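Local structure of 3-oxoacyl-(acyl-carrier protein) synthase II (Thermus thermophilus, 1J3N) at residues 49-54 with 190-195. The protein probably catalyses the condensation step of fatty acid elongation, joining an acyl group to a malonyl unit carried on acyl-carrier protein, and works as a homodimer. Numbering follows the deposited sequence.
Sequences AAEVDV and AAITPM
An inverse gamma turn centred on I192, in the link between strand 182-189 and helix 194-202, presents one aliphatic side chain to residues A49, A50 and E51. The methyl at its far end, CD1, makes the closest contacts: I192 CD1 lies 3.9 Å from A49 CB and 3.9 Å from E51 CG. The backbone comes nearer still, with 3.7 Å between A50 O and I192 CD1. With CG1 anti to the carbonyl carbon (chi1 -65°) and the chain extended beyond it, the isoleucine carries CD1 toward the backbone of 49-51; the nearest alpha carbons, A49 CA and I192 CA, are 7.5 Å apart. Across these two segments the join is purely one of van der Waals packing, a buried example of a single side-chain methyl packing against the antiparallel pair 33-35/48-50. The contact joins this two-stranded sheet to the connection that follows strand 182-189 of the main mixed sheet, in the thiolase-type N-terminal half. E51 meets the methyl chiefly through its methylene CG, its side chain crossing that of I192 at about a right angle; the carboxylate is held elsewhere, OE1 by the side chains of R34 and T37, OE2 by the backbone N of R38. These bonds, made outside the pair, would restrain the glutamate chain whose aliphatic part borders the isoleucine. On the other segment T193 is the N-cap of helix 194-202, its OG1 bonded to E113 and weakly to the backbone N of A196, while P194 and M195 pack on F119 and I127 of the second subunit.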
ATOM      1  N   ALA A  49     -13.313  -8.229  21.987  1.00 22.98           N
ATOM      2  CA  ALA A  49     -12.233  -7.662  21.180  1.00 23.71           C
ATOM      3  C   ALA A  49     -11.137  -7.133  22.095  1.00 23.80           C
ATOM      4  O   ALA A  49     -11.335  -7.000  23.313  1.00 22.11           O
ATOM      5  CB  ALA A  49     -12.772  -6.528  20.295  1.00 20.16           C
ATOM      6  N   ALA A  50      -9.983  -6.834  21.503  1.00 22.28           N
ATOM      7  CA  ALA A  50      -8.851  -6.301  22.256  1.00 22.93           C
ATOM      8  C   ALA A  50      -8.852  -4.798  22.021  1.00 22.13           C
ATOM      9  O   ALA A  50      -8.243  -4.309  21.073  1.00 21.55           O
ATOM     10  CB  ALA A  50      -7.540  -6.926  21.759  1.00 20.81           C
ATOM     11  N   GLU A  51      -9.554  -4.073  22.886  1.00 23.76           N
ATOM     12  CA  GLU A  51      -9.665  -2.630  22.764  1.00 22.90           C
ATOM     13  C   GLU A  51      -8.530  -1.860  23.424  1.00 24.19           C
ATOM     14  O   GLU A  51      -7.943  -2.291  24.424  1.00 20.47           O
ATOM     15  CB  GLU A  51     -11.009  -2.155  23.335  1.00 24.65           C
ATOM     16  CG  GLU A  51     -12.225  -2.835  22.715  1.00 25.25           C
ATOM     17  CD  GLU A  51     -13.533  -2.365  23.332  1.00 29.81           C
ATOM     18  OE1 GLU A  51     -13.526  -2.024  24.535  1.00 29.61           O
ATOM     19  OE2 GLU A  51     -14.567  -2.350  22.626  1.00 29.13           O
ATOM     20  N   VAL A  52      -8.219  -0.712  22.829  1.00 24.35           N
ATOM     21  CA  VAL A  52      -7.182   0.164  23.334  1.00 22.75           C
ATOM     22  C   VAL A  52      -7.853   1.261  24.152  1.00 22.33           C
ATOM     23  O   VAL A  52      -8.937   1.724  23.807  1.00 20.82           O
ATOM     24  CB  VAL A  52      -6.393   0.831  22.177  1.00 22.65           C
ATOM     25  CG1 VAL A  52      -5.632   2.031  22.697  1.00 23.21           C
ATOM     26  CG2 VAL A  52      -5.425  -0.174  21.543  1.00 20.78           C
ATOM     27  N   ASP A  53      -7.203   1.663  25.236  1.00 25.55           N
ATOM     28  CA  ASP A  53      -7.707   2.729  26.090  1.00 28.05           C
ATOM     29  C   ASP A  53      -6.677   3.845  26.063  1.00 28.23           C
ATOM     30  O   ASP A  53      -5.617   3.728  26.670  1.00 30.07           O
ATOM     31  CB  ASP A  53      -7.895   2.241  27.532  1.00 30.50           C
ATOM     32  CG  ASP A  53      -9.069   1.296  27.681  1.00 32.31           C
ATOM     33  OD1 ASP A  53     -10.137   1.586  27.101  1.00 32.87           O
ATOM     34  OD2 ASP A  53      -8.927   0.275  28.387  1.00 31.58           O
ATOM     35  N   VAL A  54      -6.979   4.920  25.347  1.00 29.01           N
ATOM     36  CA  VAL A  54      -6.054   6.036  25.256  1.00 28.93           C
ATOM     37  C   VAL A  54      -6.813   7.336  25.028  1.00 30.93           C
ATOM     38  O   VAL A  54      -7.858   7.353  24.369  1.00 31.20           O
ATOM     39  CB  VAL A  54      -5.043   5.833  24.095  1.00 27.46           C
ATOM     40  CG1 VAL A  54      -5.747   5.956  22.757  1.00 25.49           C
ATOM     41  CG2 VAL A  54      -3.916   6.847  24.199  1.00 26.33           C
ATOM     42  N   ALA A 190      -7.938   0.373  13.008  1.00 18.49           N
ATOM     43  CA  ALA A 190      -9.024   0.804  13.888  1.00 22.50           C
ATOM     44  C   ALA A 190     -10.325   0.257  13.305  1.00 20.53           C
ATOM     45  O   ALA A 190     -11.187   1.018  12.866  1.00 19.37           O
ATOM     46  CB  ALA A 190      -9.073   2.327  13.954  1.00 18.67           C
ATOM     47  N   ALA A 191     -10.456  -1.066  13.301  1.00 20.49           N
ATOM     48  CA  ALA A 191     -11.629  -1.709  12.731  1.00 21.36           C
ATOM     49  C   ALA A 191     -12.599  -2.369  13.716  1.00 22.71           C
ATOM     50  O   ALA A 191     -13.373  -3.259  13.337  1.00 23.49           O
ATOM     51  CB  ALA A 191     -11.191  -2.718  11.681  1.00 21.85           C
ATOM     52  N   ILE A 192     -12.564  -1.955  14.975  1.00 21.34           N
ATOM     53  CA  ILE A 192     -13.497  -2.510  15.942  1.00 22.96           C
ATOM     54  C   ILE A 192     -14.784  -1.720  15.740  1.00 23.94           C
ATOM     55  O   ILE A 192     -15.058  -0.739  16.442  1.00 24.05           O
ATOM     56  CB  ILE A 192     -12.983  -2.360  17.393  1.00 22.97           C
ATOM     57  CG1 ILE A 192     -11.706  -3.196  17.569  1.00 22.92           C
ATOM     58  CG2 ILE A 192     -14.055  -2.821  18.383  1.00 24.11           C
ATOM     59  CD1 ILE A 192     -11.156  -3.235  19.001  1.00 22.61           C
ATOM     60  N   THR A 193     -15.542  -2.133  14.727  1.00 23.57           N
ATOM     61  CA  THR A 193     -16.803  -1.493  14.384  1.00 23.15           C
ATOM     62  C   THR A 193     -17.849  -2.563  14.070  1.00 23.16           C
ATOM     63  O   THR A 193     -17.518  -3.730  13.822  1.00 23.99           O
ATOM     64  CB  THR A 193     -16.635  -0.531  13.170  1.00 22.07           C
ATOM     65  OG1 THR A 193     -16.443  -1.284  11.966  1.00 21.42           O
ATOM     66  CG2 THR A 193     -15.443   0.376  13.378  1.00 20.94           C
ATOM     67  N   PRO A 194     -19.132  -2.184  14.093  1.00 23.93           N
ATOM     68  CA  PRO A 194     -20.216  -3.135  13.814  1.00 25.13           C
ATOM     69  C   PRO A 194     -20.049  -3.864  12.486  1.00 25.73           C
ATOM     70  O   PRO A 194     -20.172  -5.093  12.412  1.00 24.06           O
ATOM     71  CB  PRO A 194     -21.464  -2.253  13.817  1.00 25.75           C
ATOM     72  CG  PRO A 194     -21.097  -1.126  14.741  1.00 25.53           C
ATOM     73  CD  PRO A 194     -19.659  -0.843  14.408  1.00 23.67           C
ATOM     74  N   MET A 195     -19.760  -3.097  11.440  1.00 24.55           N
ATOM     75  CA  MET A 195     -19.610  -3.654  10.101  1.00 26.61           C
ATOM     76  C   MET A 195     -18.397  -4.542   9.872  1.00 24.84           C
ATOM     77  O   MET A 195     -18.471  -5.492   9.103  1.00 25.68           O
ATOM     78  CB  MET A 195     -19.620  -2.528   9.064  1.00 26.70           C
ATOM     79  CG  MET A 195     -19.406  -2.997   7.632  1.00 27.50           C
ATOM     80  SD  MET A 195     -19.778  -1.686   6.455  1.00 29.16           S
ATOM     81  CE  MET A 195     -20.290  -2.649   5.054  1.00 27.58           C
TER